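Local coordinates for protein thymidylate synthase thyX (Helicobacter pylori, PDB 3N3Y) that probably catalyses the FAD- and NADPH-dependent reductive methylation of dUMP to dTMP, with methylenetetrahydrofolate as methyl donor, as a homotetramer, at residues M9-H15 with Y65-G71; I85-K91 with T164-I170. One frame throughout, in Å; residues are numbered along the deposited sequence.

Overall arrangement
From the N terminus, strand 10-16 is met by strand 64-73 in interaction 1, which closes a 49-residue connection that includes helices 20-30 and 41-51. The chain then passes through helix 74-80 before interaction 2 opens, so the two contacts follow one another in series. In interaction 2, strand 163-171 returns after 72 residues, which carry several helices, to pair with strand 87-90. It inserts between 64-73 and 87-90, giving one antiparallel sheet of order 1-2-4-3. The inner strands join the contacts directly: Y65 N lies 2.8 Å from I170 O and F67 N 2.8 Å from Y168 O, both probable hydrogen bonds. FAD lies along the 87-90 edge, and both contacts touch the second subunit.

Interaction 1 (M9-H15 with Y65-G71). With UMP (2'-deoxyuridine 5'-monophosphate), chain E.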
ATOM      1  N   MET A   9      -0.245  12.641 -26.274  1.00 47.57           N
ATOM      2  CA  MET A   9      -1.374  12.173 -25.462  1.00 48.12           C
ATOM      3  C   MET A   9      -1.938  13.329 -24.617  1.00 43.42           C
ATOM      4  O   MET A   9      -1.191  14.196 -24.179  1.00 45.19           O
ATOM      5  CB  MET A   9      -1.016  10.932 -24.612  1.00 43.94           C
ATOM      6  CG  MET A   9      -0.556  11.185 -23.184  1.00 36.77           C
ATOM      7  SD  MET A   9       1.213  11.537 -23.013  1.00 50.23           S
ATOM      8  CE  MET A   9       1.953   9.949 -23.404  1.00 37.74           C
ATOM      9  N   GLU A  10      -3.255  13.351 -24.432  1.00 37.60           N
ATOM     10  CA  GLU A  10      -3.931  14.445 -23.725  1.00 42.45           C
ATOM     11  C   GLU A  10      -4.147  14.166 -22.225  1.00 40.98           C
ATOM     12  O   GLU A  10      -4.829  13.204 -21.847  1.00 37.58           O
ATOM     13  CB  GLU A  10      -5.271  14.770 -24.409  1.00 46.60           C
ATOM     14  CG  GLU A  10      -5.119  15.228 -25.877  1.00 59.92           C
ATOM     15  CD  GLU A  10      -6.395  15.084 -26.722  1.00 76.24           C
ATOM     16  OE1 GLU A  10      -7.455  14.683 -26.184  1.00 72.77           O
ATOM     17  OE2 GLU A  10      -6.327  15.377 -27.940  1.00 80.22           O
ATOM     18  N   VAL A  11      -3.565  15.013 -21.378  1.00 39.83           N
ATOM     19  CA  VAL A  11      -3.744  14.916 -19.930  1.00 36.41           C
ATOM     20  C   VAL A  11      -4.443  16.136 -19.333  1.00 40.47           C
ATOM     21  O   VAL A  11      -3.956  17.256 -19.463  1.00 41.48           O
ATOM     22  CB  VAL A  11      -2.408  14.781 -19.207  1.00 34.57           C
ATOM     23  CG1 VAL A  11      -2.647  14.635 -17.718  1.00 34.51           C
ATOM     24  CG2 VAL A  11      -1.635  13.608 -19.730  1.00 34.03           C
ATOM     25  N   ILE A  12      -5.571  15.903 -18.662  1.00 38.50           N
ATOM     26  CA  ILE A  12      -6.300  16.940 -17.933  1.00 40.40           C
ATOM     27  C   ILE A  12      -6.238  16.681 -16.431  1.00 38.92           C
ATOM     28  O   ILE A  12      -6.487  15.559 -15.977  1.00 37.45           O
ATOM     29  CB  ILE A  12      -7.813  16.951 -18.290  1.00 39.61           C
ATOM     30  CG1 ILE A  12      -8.040  16.989 -19.800  1.00 42.50           C
ATOM     31  CG2 ILE A  12      -8.501  18.138 -17.621  1.00 44.44           C
ATOM     32  CD1 ILE A  12      -7.509  18.226 -20.454  1.00 45.52           C
ATOM     33  N   CYS A  13      -5.920  17.709 -15.655  1.00 36.90           N
ATOM     34  CA  CYS A  13      -6.117  17.625 -14.212  1.00 35.46           C
ATOM     35  C   CYS A  13      -7.517  18.122 -13.881  1.00 42.50           C
ATOM     36  O   CYS A  13      -7.798  19.308 -14.020  1.00 46.90           O
ATOM     37  CB  CYS A  13      -5.073  18.430 -13.452  1.00 36.35           C
ATOM     38  SG  CYS A  13      -5.255  18.291 -11.648  1.00 39.04           S
ATOM     39  N   LYS A  14      -8.394  17.212 -13.462  1.00 35.02           N
ATOM     40  CA  LYS A  14      -9.799  17.527 -13.271  1.00 34.63           C
ATOM     41  C   LYS A  14     -10.107  18.022 -11.849  1.00 39.69           C
ATOM     42  O   LYS A  14     -11.082  18.733 -11.620  1.00 37.90           O
ATOM     43  CB  LYS A  14     -10.652  16.299 -13.598  1.00 36.00           C
ATOM     44  CG  LYS A  14     -10.214  15.589 -14.855  1.00 43.01           C
ATOM     45  CD  LYS A  14     -11.284  14.643 -15.337  1.00 48.84           C
ATOM     46  CE  LYS A  14     -11.574  13.566 -14.301  1.00 45.18           C
ATOM     47  NZ  LYS A  14     -12.442  12.497 -14.887  1.00 49.61           N
ATOM     48  N   HIS A  15      -9.290  17.629 -10.887  1.00 37.53           N
ATOM     49  CA  HIS A  15      -9.462  18.129  -9.538  1.00 33.56           C
ATOM     50  C   HIS A  15      -8.186  17.987  -8.761  1.00 31.69           C
ATOM     51  O   HIS A  15      -7.426  17.047  -8.966  1.00 29.46           O
ATOM     52  CB  HIS A  15     -10.599  17.412  -8.807  1.00 36.47           C
ATOM     53  CG  HIS A  15     -11.017  18.111  -7.556  1.00 39.70           C
ATOM     54  ND1 HIS A  15     -11.900  19.168  -7.561  1.00 38.04           N
ATOM     55  CD2 HIS A  15     -10.629  17.947  -6.266  1.00 36.60           C
ATOM     56  CE1 HIS A  15     -12.063  19.607  -6.325  1.00 38.34           C
ATOM     57  NE2 HIS A  15     -11.299  18.887  -5.523  1.00 37.95           N
ATOM     58  N   TYR A  65      -4.402  14.326  -6.634  1.00 28.73           N
ATOM     59  CA  TYR A  65      -4.717  14.827  -7.980  1.00 30.43           C
ATOM     60  C   TYR A  65      -5.516  13.829  -8.802  1.00 28.95           C
ATOM     61  O   TYR A  65      -5.114  12.679  -8.937  1.00 28.46           O
ATOM     62  CB  TYR A  65      -3.434  15.143  -8.719  1.00 27.32           C
ATOM     63  CG  TYR A  65      -2.569  16.117  -7.979  1.00 27.03           C
ATOM     64  CD1 TYR A  65      -2.795  17.495  -8.074  1.00 28.86           C
ATOM     65  CD2 TYR A  65      -1.537  15.673  -7.176  1.00 27.76           C
ATOM     66  CE1 TYR A  65      -1.991  18.397  -7.402  1.00 29.95           C
ATOM     67  CE2 TYR A  65      -0.732  16.565  -6.491  1.00 30.92           C
ATOM     68  CZ  TYR A  65      -0.969  17.922  -6.600  1.00 30.62           C
ATOM     69  OH  TYR A  65      -0.164  18.793  -5.914  1.00 37.55           O
ATOM     70  N   ASN A  66      -6.648  14.277  -9.333  1.00 28.74           N
ATOM     71  CA  ASN A  66      -7.442  13.491 -10.270  1.00 25.92           C
ATOM     72  C   ASN A  66      -7.201  13.894 -11.726  1.00 32.49           C
ATOM     73  O   ASN A  66      -7.599  14.975 -12.152  1.00 35.60           O
ATOM     74  CB  ASN A  66      -8.925  13.638  -9.958  1.00 26.88           C
ATOM     75  CG  ASN A  66      -9.226  13.480  -8.486  1.00 33.71           C
ATOM     76  OD1 ASN A  66      -9.335  14.466  -7.755  1.00 33.27           O
ATOM     77  ND2 ASN A  66      -9.353  12.232  -8.035  1.00 28.54           N
ATOM     78  N   PHE A  67      -6.581  13.004 -12.491  1.00 29.72           N
ATOM     79  CA  PHE A  67      -6.280  13.258 -13.892  1.00 29.06           C
ATOM     80  C   PHE A  67      -7.151  12.474 -14.846  1.00 35.26           C
ATOM     81  O   PHE A  67      -7.771  11.473 -14.488  1.00 31.89           O
ATOM     82  CB  PHE A  67      -4.848  12.876 -14.226  1.00 24.53           C
ATOM     83  CG  PHE A  67      -3.811  13.650 -13.475  1.00 28.61           C
ATOM     84  CD1 PHE A  67      -3.363  14.872 -13.951  1.00 25.97           C
ATOM     85  CD2 PHE A  67      -3.243  13.132 -12.317  1.00 25.60           C
ATOM     86  CE1 PHE A  67      -2.387  15.567 -13.285  1.00 25.33           C
ATOM     87  CE2 PHE A  67      -2.263  13.830 -11.639  1.00 26.61           C
ATOM     88  CZ  PHE A  67      -1.835  15.054 -12.123  1.00 28.95           C
ATOM     89  N   GLU A  68      -7.163  12.940 -16.088  1.00 35.85           N
ATOM     90  CA  GLU A  68      -7.715  12.171 -17.181  1.00 36.71           C
ATOM     91  C   GLU A  68      -6.599  12.017 -18.209  1.00 34.31           C
ATOM     92  O   GLU A  68      -5.919  12.982 -18.531  1.00 33.76           O
ATOM     93  CB  GLU A  68      -8.925  12.888 -17.770  1.00 38.76           C
ATOM     94  CG  GLU A  68      -9.805  12.015 -18.641  1.00 42.14           C
ATOM     95  CD  GLU A  68     -10.623  12.836 -19.647  1.00 61.56           C
ATOM     96  OE1 GLU A  68     -11.171  13.898 -19.257  1.00 62.89           O
ATOM     97  OE2 GLU A  68     -10.712  12.421 -20.830  1.00 61.03           O
ATOM     98  N   ILE A  69      -6.396  10.798 -18.704  1.00 31.80           N
ATOM     99  CA  ILE A  69      -5.362  10.538 -19.701  1.00 32.99           C
ATOM    100  C   ILE A  69      -5.975   9.888 -20.933  1.00 33.71           C
ATOM    101  O   ILE A  69      -6.613   8.835 -20.831  1.00 31.01           O
ATOM    102  CB  ILE A  69      -4.243   9.626 -19.147  1.00 31.56           C
ATOM    103  CG1 ILE A  69      -3.685  10.211 -17.842  1.00 30.84           C
ATOM    104  CG2 ILE A  69      -3.145   9.398 -20.207  1.00 31.57           C
ATOM    105  CD1 ILE A  69      -2.820   9.249 -17.019  1.00 31.68           C
ATOM    106  N   LYS A  70      -5.801  10.529 -22.088  1.00 34.13           N
ATOM    107  CA  LYS A  70      -6.325   9.999 -23.352  1.00 37.80           C
ATOM    108  C   LYS A  70      -5.195   9.754 -24.343  1.00 33.30           C
ATOM    109  O   LYS A  70      -4.274  10.556 -24.460  1.00 33.38           O
ATOM    110  CB  LYS A  70      -7.368  10.935 -23.979  1.00 40.07           C
ATOM    111  CG  LYS A  70      -8.375  11.507 -22.998  1.00 45.71           C
ATOM    112  CD  LYS A  70      -9.753  11.737 -23.643  1.00 55.11           C
ATOM    113  CE  LYS A  70      -9.687  12.721 -24.809  1.00 66.94           C
ATOM    114  NZ  LYS A  70     -11.020  12.990 -25.438  1.00 65.46           N
ATOM    115  N   GLY A  71      -5.259   8.624 -25.033  1.00 32.03           N
ATOM    116  CA  GLY A  71      -4.317   8.343 -26.102  1.00 31.95           C
ATOM    117  C   GLY A  71      -2.987   7.758 -25.665  1.00 32.13           C
ATOM    118  O   GLY A  71      -1.989   7.893 -26.355  1.00 33.17           O
TER
HETATM  119  N1  UMP E 305     -10.187  23.380  -8.618  1.00 50.04           N
HETATM  120  C2  UMP E 305      -9.823  22.291  -7.846  1.00 43.31           C
HETATM  121  N3  UMP E 305      -9.421  22.473  -6.539  1.00 45.37           N
HETATM  122  C4  UMP E 305      -9.378  23.742  -6.018  1.00 41.85           C
HETATM  123  C5  UMP E 305      -9.742  24.838  -6.788  1.00 41.79           C
HETATM  124  C6  UMP E 305     -10.152  24.647  -8.103  1.00 49.28           C
HETATM  125  O2  UMP E 305      -9.868  21.157  -8.326  1.00 38.47           O
HETATM  126  O4  UMP E 305      -9.009  23.887  -4.864  1.00 48.66           O
HETATM  127  C1' UMP E 305     -10.609  23.127 -10.005  1.00 46.30           C
HETATM  128  C2' UMP E 305     -12.090  23.381 -10.197  1.00 46.67           C
HETATM  129  C3' UMP E 305     -12.138  23.754 -11.667  1.00 59.68           C
HETATM  130  C4' UMP E 305     -10.733  24.229 -12.036  1.00 56.44           C
HETATM  131  O3' UMP E 305     -12.470  22.610 -12.412  1.00 60.64           O
HETATM  132  O4' UMP E 305      -9.896  23.918 -10.936  1.00 53.52           O
HETATM  133  C5' UMP E 305     -10.711  25.733 -12.274  1.00 53.28           C
HETATM  134  O5' UMP E 305     -11.163  26.393 -11.109  1.00 58.23           O
HETATM  135  P   UMP E 305     -10.983  27.986 -10.910  1.00 57.31           P
HETATM  136  OP1 UMP E 305     -11.218  28.307  -9.452  1.00 50.80           O
HETATM  137  OP2 UMP E 305     -12.035  28.666 -11.756  1.00 47.74           O
HETATM  138  OP3 UMP E 305      -9.611  28.385 -11.313  1.00 52.54           O
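A classic beta bulge ends this antiparallel strand pair, where the outer strand 10-15 meets 65-70 and H15 lines a dUMP pocket. The regular part is a ladder: E10 N to K70 O is 3.0 Å, K70 N to E10 O 2.9 Å, I12 N to E68 O 2.9 Å and E68 N to I12 O 2.7 Å. At the bulge K14 and H15 both face N66: K14 N donates to N66 O at 2.7 Å, H15 N only weakly at 3.4 Å, and N66 N returns a bond to H15 O at 2.9 Å. V11, C13, F67 and I69 share one face, which helix 189-201 covers beside V11; V11 CG1 packs on F67 CD1 at 3.8 Å, and C13 SG lies obliquely 4.8 Å from the F67 ring centroid. E10, I12, E68 and K70 line the other face, where E10 OE1 is 4.0 Å from K70 NZ, beyond a salt bridge, while E68 OE2 bonds H165. H15 ND1 lies 2.9 Å from UMP O2, and its NE2 bonds H15 of the second subunit. Apolar side chains thus suit the face against helix 189-201, while the bulge probably helps place a polar imidazole beside the nucleotide base.

Interaction 2 (I85-K91 with T164-I170); sequences IASLSVK and THLAYSI. With FAD (flavin-adenine dinucleotide), chain I.
L88 lays its side chain (chi1 m) against the ring edge of Y168 (chi1 t), L88 CG to Y168 CD1 3.6 Å. Strands 87-90 and 164-170 are extended and antiparallel, their axes approaching to 4.6 Å with N-to-C directions 156° apart. S87-S169 and S89-A167 are hydrogen-bonded pairs, N to O 2.8 Å both ways in the first and 2.9 Å both ways in the second. K91 N adds a bond to H165 O at 2.9 Å. L88-Y168 and V90-L166 are non-hydrogen-bonded pairs on the apolar face, where V90 CG2 is 3.9 Å from L166 CB. The small S87, S89, A167 and S169 occupy the opposite face, where the second subunit packs and its H62 bonds S89 and S169. A water bridges K91 O and T164 OG1, 2.6 Å from each. V90 N to FAD O2 at 2.7 Å and FAD N3 to V90 O at 2.9 Å are backbone hydrogen bonds from the edge strand to the flavin pyrimidine, in the ThyX FAD site built from several subunits.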
ATOM      1  N   ILE A  85       1.107   2.794  -5.870  1.00 25.03           N
ATOM      2  CA  ILE A  85       0.491   3.762  -4.986  1.00 26.36           C
ATOM      3  C   ILE A  85      -0.234   4.826  -5.783  1.00 28.17           C
ATOM      4  O   ILE A  85       0.199   5.977  -5.861  1.00 26.58           O
ATOM      5  CB  ILE A  85       1.484   4.344  -4.001  1.00 32.88           C
ATOM      6  CG1 ILE A  85       2.284   3.197  -3.377  1.00 29.64           C
ATOM      7  CG2 ILE A  85       0.732   5.142  -2.925  1.00 29.09           C
ATOM      8  CD1 ILE A  85       3.148   3.634  -2.228  1.00 35.34           C
ATOM      9  N   ALA A  86      -1.344   4.395  -6.385  1.00 25.50           N
ATOM     10  CA  ALA A  86      -2.175   5.232  -7.228  1.00 28.33           C
ATOM     11  C   ALA A  86      -3.476   4.487  -7.510  1.00 27.56           C
ATOM     12  O   ALA A  86      -3.583   3.302  -7.235  1.00 27.47           O
ATOM     13  CB  ALA A  86      -1.449   5.573  -8.526  1.00 21.96           C
ATOM     14  N   SER A  87      -4.457   5.196  -8.055  1.00 28.35           N
ATOM     15  CA  SER A  87      -5.747   4.627  -8.408  1.00 28.11           C
ATOM     16  C   SER A  87      -5.988   4.824  -9.902  1.00 29.00           C
ATOM     17  O   SER A  87      -5.790   5.917 -10.421  1.00 29.83           O
ATOM     18  CB  SER A  87      -6.857   5.307  -7.616  1.00 30.04           C
ATOM     19  OG  SER A  87      -6.599   5.215  -6.240  1.00 34.03           O
ATOM     20  N   LEU A  88      -6.400   3.759 -10.584  1.00 28.00           N
ATOM     21  CA  LEU A  88      -6.643   3.796 -12.025  1.00 27.10           C
ATOM     22  C   LEU A  88      -8.023   3.249 -12.326  1.00 27.43           C
ATOM     23  O   LEU A  88      -8.421   2.238 -11.744  1.00 28.32           O
ATOM     24  CB  LEU A  88      -5.658   2.900 -12.763  1.00 22.19           C
ATOM     25  CG  LEU A  88      -4.181   3.162 -12.621  1.00 28.75           C
ATOM     26  CD1 LEU A  88      -3.677   2.617 -11.300  1.00 31.75           C
ATOM     27  CD2 LEU A  88      -3.450   2.540 -13.789  1.00 26.03           C
ATOM     28  N   SER A  89      -8.737   3.899 -13.242  1.00 23.85           N
ATOM     29  CA  SER A  89      -9.893   3.292 -13.896  1.00 26.32           C
ATOM     30  C   SER A  89      -9.681   3.377 -15.407  1.00 28.08           C
ATOM     31  O   SER A  89      -9.613   4.459 -15.985  1.00 26.07           O
ATOM     32  CB  SER A  89     -11.206   3.970 -13.491  1.00 31.46           C
ATOM     33  OG  SER A  89     -11.378   3.984 -12.082  1.00 29.15           O
ATOM     34  N   VAL A  90      -9.587   2.216 -16.037  1.00 27.05           N
ATOM     35  CA  VAL A  90      -9.101   2.107 -17.398  1.00 25.93           C
ATOM     36  C   VAL A  90     -10.150   1.531 -18.318  1.00 25.39           C
ATOM     37  O   VAL A  90     -10.769   0.511 -18.005  1.00 27.66           O
ATOM     38  CB  VAL A  90      -7.846   1.198 -17.449  1.00 27.96           C
ATOM     39  CG1 VAL A  90      -7.266   1.143 -18.856  1.00 24.03           C
ATOM     40  CG2 VAL A  90      -6.791   1.702 -16.462  1.00 26.06           C
ATOM     41  N   LYS A  91     -10.343   2.200 -19.451  1.00 26.94           N
ATOM     42  CA  LYS A  91     -11.101   1.668 -20.586  1.00 28.23           C
ATOM     43  C   LYS A  91     -10.741   0.206 -20.833  1.00 30.77           C
ATOM     44  O   LYS A  91      -9.583  -0.124 -21.095  1.00 30.56           O
ATOM     45  CB  LYS A  91     -10.784   2.479 -21.857  1.00 32.43           C
ATOM     46  CG  LYS A  91     -11.423   1.931 -23.130  1.00 30.58           C
ATOM     47  CD  LYS A  91     -11.155   2.788 -24.364  1.00 31.19           C
ATOM     48  CE  LYS A  91     -11.529   2.004 -25.635  1.00 39.99           C
ATOM     49  NZ  LYS A  91     -11.077   2.691 -26.878  1.00 51.44           N
ATOM     50  N   THR A 164      -5.444   3.520 -25.210  1.00 28.91           N
ATOM     51  CA  THR A 164      -6.323   3.370 -24.070  1.00 33.72           C
ATOM     52  C   THR A 164      -6.675   4.754 -23.494  1.00 31.28           C
ATOM     53  O   THR A 164      -6.118   5.774 -23.910  1.00 32.54           O
ATOM     54  CB  THR A 164      -5.675   2.458 -22.988  1.00 34.50           C
ATOM     55  OG1 THR A 164      -6.649   2.125 -21.988  1.00 37.52           O
ATOM     56  CG2 THR A 164      -4.488   3.144 -22.346  1.00 25.19           C
ATOM     57  N   HIS A 165      -7.583   4.762 -22.523  1.00 31.09           N
ATOM     58  CA  HIS A 165      -8.107   5.975 -21.902  1.00 28.72           C
ATOM     59  C   HIS A 165      -8.320   5.636 -20.427  1.00 31.05           C
ATOM     60  O   HIS A 165      -8.786   4.540 -20.095  1.00 29.80           O
ATOM     61  CB  HIS A 165      -9.422   6.344 -22.592  1.00 34.80           C
ATOM     62  CG  HIS A 165     -10.140   7.520 -22.008  1.00 36.53           C
ATOM     63  ND1 HIS A 165     -11.509   7.671 -22.114  1.00 43.10           N
ATOM     64  CD2 HIS A 165      -9.694   8.609 -21.339  1.00 39.85           C
ATOM     65  CE1 HIS A 165     -11.876   8.795 -21.528  1.00 35.85           C
ATOM     66  NE2 HIS A 165     -10.794   9.381 -21.047  1.00 41.62           N
ATOM     67  N   LEU A 166      -7.938   6.541 -19.532  1.00 27.36           N
ATOM     68  CA  LEU A 166      -8.104   6.260 -18.116  1.00 29.25           C
ATOM     69  C   LEU A 166      -8.274   7.485 -17.236  1.00 26.75           C
ATOM     70  O   LEU A 166      -7.851   8.585 -17.577  1.00 26.30           O
ATOM     71  CB  LEU A 166      -6.920   5.441 -17.586  1.00 32.53           C
ATOM     72  CG  LEU A 166      -5.553   6.103 -17.746  1.00 29.10           C
ATOM     73  CD1 LEU A 166      -4.621   5.669 -16.654  1.00 27.87           C
ATOM     74  CD2 LEU A 166      -4.962   5.799 -19.122  1.00 30.37           C
ATOM     75  N   ALA A 167      -8.920   7.268 -16.100  1.00 26.79           N
ATOM     76  CA  ALA A 167      -8.841   8.182 -14.980  1.00 26.15           C
ATOM     77  C   ALA A 167      -7.710   7.684 -14.076  1.00 27.62           C
ATOM     78  O   ALA A 167      -7.616   6.491 -13.745  1.00 27.16           O
ATOM     79  CB  ALA A 167     -10.162   8.236 -14.235  1.00 27.82           C
ATOM     80  N   TYR A 168      -6.840   8.602 -13.700  1.00 24.96           N
ATOM     81  CA  TYR A 168      -5.691   8.281 -12.884  1.00 26.39           C
ATOM     82  C   TYR A 168      -5.668   9.232 -11.691  1.00 27.57           C
ATOM     83  O   TYR A 168      -5.628  10.442 -11.871  1.00 28.33           O
ATOM     84  CB  TYR A 168      -4.421   8.460 -13.724  1.00 25.48           C
ATOM     85  CG  TYR A 168      -3.147   7.951 -13.096  1.00 23.82           C
ATOM     86  CD1 TYR A 168      -2.968   6.590 -12.850  1.00 28.20           C
ATOM     87  CD2 TYR A 168      -2.104   8.819 -12.780  1.00 25.59           C
ATOM     88  CE1 TYR A 168      -1.802   6.116 -12.286  1.00 27.61           C
ATOM     89  CE2 TYR A 168      -0.923   8.347 -12.230  1.00 26.36           C
ATOM     90  CZ  TYR A 168      -0.788   6.992 -11.977  1.00 26.38           C
ATOM     91  OH  TYR A 168       0.359   6.506 -11.421  1.00 28.78           O
ATOM     92  N   SER A 169      -5.689   8.697 -10.475  1.00 25.76           N
ATOM     93  CA  SER A 169      -5.599   9.547  -9.288  1.00 26.13           C
ATOM     94  C   SER A 169      -4.388   9.184  -8.461  1.00 29.38           C
ATOM     95  O   SER A 169      -4.083   8.007  -8.262  1.00 30.69           O
ATOM     96  CB  SER A 169      -6.863   9.444  -8.435  1.00 29.79           C
ATOM     97  OG  SER A 169      -7.978   9.893  -9.179  1.00 32.06           O
ATOM     98  N   ILE A 170      -3.703  10.200  -7.963  1.00 28.37           N
ATOM     99  CA  ILE A 170      -2.442   9.985  -7.289  1.00 25.25           C
ATOM    100  C   ILE A 170      -2.157  11.131  -6.300  1.00 28.98           C
ATOM    101  O   ILE A 170      -2.518  12.295  -6.552  1.00 25.50           O
ATOM    102  CB  ILE A 170      -1.311   9.820  -8.346  1.00 28.50           C
ATOM    103  CG1 ILE A 170       0.040   9.478  -7.702  1.00 24.11           C
ATOM    104  CG2 ILE A 170      -1.206  11.060  -9.244  1.00 21.30           C
ATOM    105  CD1 ILE A 170       1.110   9.180  -8.724  1.00 20.76           C
TER
HETATM  106  PA  FAD I 209      -5.120  -4.894  -4.768  1.00 25.90           P
HETATM  107  O1A FAD I 209      -4.737  -3.751  -5.663  1.00 24.33           O
HETATM  108  O2A FAD I 209      -4.065  -5.968  -4.547  1.00 24.03           O
HETATM  109  O5B FAD I 209      -5.547  -4.367  -3.324  1.00 31.65           O
HETATM  110  C5B FAD I 209      -5.718  -5.298  -2.278  1.00 28.43           C
HETATM  111  C4B FAD I 209      -6.686  -4.685  -1.292  1.00 29.78           C
HETATM  112  O4B FAD I 209      -6.047  -3.581  -0.678  1.00 35.93           O
HETATM  113  C3B FAD I 209      -7.901  -4.130  -2.025  1.00 30.43           C
HETATM  114  O3B FAD I 209      -8.945  -5.072  -2.053  1.00 33.00           O
HETATM  115  C2B FAD I 209      -8.254  -2.906  -1.211  1.00 35.48           C
HETATM  116  O2B FAD I 209      -8.966  -3.286  -0.060  1.00 35.30           O
HETATM  117  C1B FAD I 209      -6.917  -2.469  -0.659  1.00 33.40           C
HETATM  118  N9A FAD I 209      -6.304  -1.362  -1.400  1.00 31.47           N
HETATM  119  C8A FAD I 209      -5.173  -1.415  -2.171  1.00 31.06           C
HETATM  120  N7A FAD I 209      -4.920  -0.172  -2.642  1.00 34.48           N
HETATM  121  C5A FAD I 209      -5.878   0.667  -2.170  1.00 31.77           C
HETATM  122  C6A FAD I 209      -6.104   2.024  -2.340  1.00 28.08           C
HETATM  123  N6A FAD I 209      -5.307   2.756  -3.125  1.00 31.20           N
HETATM  124  N1A FAD I 209      -7.190   2.599  -1.727  1.00 27.67           N
HETATM  125  C2A FAD I 209      -8.044   1.846  -0.951  1.00 33.11           C
HETATM  126  N3A FAD I 209      -7.822   0.494  -0.789  1.00 33.87           N
HETATM  127  C4A FAD I 209      -6.753  -0.076  -1.390  1.00 30.72           C
HETATM  128  N1  FAD I 209     -10.028  -2.129 -13.830  1.00 27.07           N
HETATM  129  C2  FAD I 209     -10.259  -1.079 -14.693  1.00 24.21           C
HETATM  130  O2  FAD I 209      -9.583  -0.059 -14.594  1.00 27.29           O
HETATM  131  N3  FAD I 209     -11.239  -1.169 -15.648  1.00 27.04           N
HETATM  132  C4  FAD I 209     -11.984  -2.333 -15.740  1.00 30.07           C
HETATM  133  O4  FAD I 209     -12.858  -2.414 -16.604  1.00 30.14           O
HETATM  134  C4X FAD I 209     -11.750  -3.392 -14.855  1.00 28.57           C
HETATM  135  N5  FAD I 209     -12.485  -4.550 -14.914  1.00 31.59           N
HETATM  136  C5X FAD I 209     -12.239  -5.600 -14.057  1.00 28.72           C
HETATM  137  C6  FAD I 209     -12.996  -6.749 -14.186  1.00 26.94           C
HETATM  138  C7  FAD I 209     -12.776  -7.817 -13.328  1.00 31.37           C
HETATM  139  C7M FAD I 209     -13.617  -9.045 -13.495  1.00 29.92           C
HETATM  140  C8  FAD I 209     -11.783  -7.739 -12.337  1.00 31.99           C
HETATM  141  C8M FAD I 209     -11.554  -8.903 -11.415  1.00 29.80           C
HETATM  142  C9  FAD I 209     -11.012  -6.579 -12.214  1.00 27.34           C
HETATM  143  C9A FAD I 209     -11.242  -5.506 -13.088  1.00 27.03           C
HETATM  144  N10 FAD I 209     -10.500  -4.337 -13.011  1.00 28.24           N
HETATM  145  C10 FAD I 209     -10.755  -3.293 -13.893  1.00 28.10           C
HETATM  146  C1' FAD I 209      -9.405  -4.193 -11.986  1.00 26.90           C
HETATM  147  C2' FAD I 209      -9.938  -3.871 -10.588  1.00 30.17           C
HETATM  148  O2' FAD I 209     -10.524  -2.586 -10.601  1.00 29.94           O
HETATM  149  C3' FAD I 209      -8.821  -3.902  -9.533  1.00 28.86           C
HETATM  150  O3' FAD I 209      -7.927  -2.842  -9.757  1.00 28.03           O
HETATM  151  C4' FAD I 209      -7.931  -5.145  -9.547  1.00 30.50           C
HETATM  152  O4' FAD I 209      -8.682  -6.307  -9.739  1.00 27.71           O
HETATM  153  C5' FAD I 209      -7.160  -5.276  -8.234  1.00 30.72           C
HETATM  154  O5' FAD I 209      -8.100  -5.455  -7.199  1.00 28.29           O
HETATM  155  P   FAD I 209      -7.837  -4.898  -5.716  1.00 27.30           P
HETATM  156  O1P FAD I 209      -7.795  -3.389  -5.722  1.00 28.98           O
HETATM  157  O2P FAD I 209      -8.916  -5.425  -4.808  1.00 27.91           O
HETATM  158  O3P FAD I 209      -6.461  -5.606  -5.274  1.00 24.11           O
HETATM  159  O   HOH W   1      -7.536  -0.242 -22.687  1.00 34.10           O